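Local coordinates for glycerophosphodiester phosphodiesterase (Parabacteroides distasonis, PDB 3NO3), which belongs to the glycerophosphodiester phosphodiesterase family of TIM-barrel proteins and carries a bound magnesium ion, at residues G12-T16 with D224-E228. Coordinates in Å, arbitrary orientation, origin at the centre of the assembly. Residue numbers count along the deposited sequence, not the author numbering.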
loop_
_atom_site.group_PDB
_atom_site.type_symbol
_atom_site.label_atom_id
_atom_site.label_comp_id
_atom_site.label_asym_id
_atom_site.label_seq_id
_atom_site.Cartn_x
_atom_site.Cartn_y
_atom_site.Cartn_z
ATOM N N GLY A 12 -3.227 -7.392 -1.686
ATOM C CA GLY A 12 -3.146 -8.328 -2.792
ATOM C C GLY A 12 -4.495 -8.777 -3.262
ATOM O O GLY A 12 -5.528 -8.347 -2.741
ATOM N N TYR A 13 -4.508 -9.650 -4.265
ATOM C CA TYR A 13 -5.793 -10.150 -4.727
ATOM C C TYR A 13 -6.192 -11.298 -3.811
ATOM O O TYR A 13 -5.826 -12.448 -4.038
ATOM C CB TYR A 13 -5.790 -10.573 -6.192
ATOM C CG TYR A 13 -7.142 -10.907 -6.815
ATOM C CD1 TYR A 13 -8.368 -10.541 -6.236
ATOM C CD2 TYR A 13 -7.192 -11.545 -8.046
ATOM C CE1 TYR A 13 -9.570 -10.822 -6.840
ATOM C CE2 TYR A 13 -8.411 -11.820 -8.668
ATOM C CZ TYR A 13 -9.597 -11.449 -8.055
ATOM O OH TYR A 13 -10.799 -11.707 -8.668
ATOM N N TRP A 14 -6.957 -10.937 -2.777
ATOM C CA TRP A 14 -7.364 -11.851 -1.733
ATOM C C TRP A 14 -8.777 -12.393 -1.869
ATOM O O TRP A 14 -9.034 -13.455 -1.327
ATOM C CB TRP A 14 -7.143 -11.261 -0.349
ATOM C CG TRP A 14 -7.983 -10.101 -0.018
ATOM C CD1 TRP A 14 -7.685 -8.807 -0.260
ATOM C CD2 TRP A 14 -9.246 -10.107 0.655
ATOM N NE1 TRP A 14 -8.687 -8.004 0.164
ATOM C CE2 TRP A 14 -9.664 -8.766 0.749
ATOM C CE3 TRP A 14 -10.063 -11.109 1.184
ATOM C CZ2 TRP A 14 -10.881 -8.388 1.328
ATOM C CZ3 TRP A 14 -11.282 -10.731 1.780
ATOM C CH2 TRP A 14 -11.680 -9.386 1.835
ATOM N N LYS A 15 -9.671 -11.711 -2.599
ATOM C CA LYS A 15 -11.052 -12.158 -2.806
ATOM C C LYS A 15 -11.148 -13.100 -4.004
ATOM O O LYS A 15 -11.827 -12.842 -5.013
ATOM C CB LYS A 15 -11.998 -10.955 -2.938
ATOM C CG LYS A 15 -12.271 -10.264 -1.570
ATOM C CD LYS A 15 -13.386 -9.215 -1.664
ATOM C CE LYS A 15 -14.820 -9.821 -1.795
ATOM N NZ LYS A 15 -15.211 -10.536 -0.563
ATOM N N THR A 16 -10.441 -14.211 -3.881
ATOM C CA THR A 16 -10.325 -15.204 -4.926
ATOM C C THR A 16 -9.929 -16.542 -4.268
ATOM O O THR A 16 -9.290 -16.551 -3.196
ATOM C CB THR A 16 -9.335 -14.753 -6.041
ATOM O OG1 THR A 16 -9.473 -15.629 -7.166
ATOM C CG2 THR A 16 -7.840 -14.726 -5.574
ATOM N N ASP A 224 -10.587 -3.919 -3.011
ATOM C CA ASP A 224 -10.709 -5.383 -2.763
ATOM C C ASP A 224 -11.334 -6.160 -3.921
ATOM O O ASP A 224 -11.426 -7.380 -3.815
ATOM C CB ASP A 224 -11.517 -5.668 -1.484
ATOM C CG ASP A 224 -10.826 -5.158 -0.204
ATOM O OD1 ASP A 224 -9.571 -5.096 -0.152
ATOM O OD2 ASP A 224 -11.558 -4.846 0.767
ATOM N N LEU A 225 -11.798 -5.480 -4.974
ATOM C CA LEU A 225 -12.373 -6.128 -6.177
ATOM C C LEU A 225 -11.626 -5.637 -7.425
ATOM O O LEU A 225 -12.216 -4.976 -8.273
ATOM C CB LEU A 225 -13.885 -5.827 -6.269
ATOM C CG LEU A 225 -14.772 -6.371 -5.122
ATOM C CD1 LEU A 225 -16.248 -5.861 -5.228
ATOM C CD2 LEU A 225 -14.789 -7.884 -5.094
ATOM N N PRO A 226 -10.307 -5.958 -7.529
ATOM C CA PRO A 226 -9.478 -5.378 -8.611
ATOM C C PRO A 226 -9.933 -5.738 -10.049
ATOM O O PRO A 226 -9.834 -4.890 -10.942
ATOM C CB PRO A 226 -8.074 -5.927 -8.321
ATOM C CG PRO A 226 -8.282 -7.110 -7.476
ATOM C CD PRO A 226 -9.489 -6.796 -6.642
ATOM N N GLU A 227 -10.405 -6.953 -10.260
ATOM C CA GLU A 227 -10.911 -7.359 -11.580
ATOM C C GLU A 227 -12.156 -6.564 -12.030
ATOM O O GLU A 227 -12.267 -6.270 -13.238
ATOM C CB GLU A 227 -11.187 -8.867 -11.657
ATOM C CG GLU A 227 -9.952 -9.735 -11.495
ATOM C CD GLU A 227 -10.147 -11.169 -11.977
ATOM O OE1 GLU A 227 -10.536 -12.038 -11.174
ATOM O OE2 GLU A 227 -9.847 -11.438 -13.152
ATOM N N GLU A 228 -13.049 -6.196 -11.096
ATOM C CA GLU A 228 -14.179 -5.315 -11.466
ATOM C C GLU A 228 -13.655 -3.955 -11.944
ATOM O O GLU A 228 -14.131 -3.433 -12.960
ATOM C CB GLU A 228 -15.199 -5.162 -10.324
ATOM C CG GLU A 228 -16.340 -4.079 -10.518
ATOM C CD GLU A 228 -17.458 -4.453 -11.480
ATOM O OE1 GLU A 228 -17.491 -3.924 -12.620
ATOM O OE2 GLU A 228 -18.343 -5.229 -11.077
HETATM O O HOH W 1 -12.068 -8.679 -8.321
HETATM O O HOH W 2 -9.182 -8.939 -3.343
#
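Side-chain hydrogen bonds, a CH-pi contact and a bridging water join the first beta-alpha loop of this TIM barrel to the last one and the first turn of the helix it leads into: residues 12-16 follow strand 6-9, and residues 224-228 lead from strand 220-223 into helix 226-236. The two strands are parallel neighbours, so the barrel closes here. Trp14 suits its place because its indole has one N-H donor at the ring edge: NE1 gives a hydrogen bond to OD1 of Asp224 (3.1 Å). That oxygen, able to serve two partners, is also hydrogen-bonded to ND1 of His10, so one carboxylate after the last strand holds two residues that follow the first. Tyr13 works in two ways. Pro226, whose missing N-H costs nothing in a first helical turn, lays its rigid ring's CG over one face, 4.1 Å from the centroid, while Tyr13 OH donates to OE1 of Glu227 at 2.5 Å. Between these points, a water accepts from Lys15 N and donates to Asp224 O; the aliphatic part of Lys15 runs alongside, its CD 3.4 Å from Asp224 O. The seam thus combines directional polar bonds, which orient both aromatic side chains, with apolar packing.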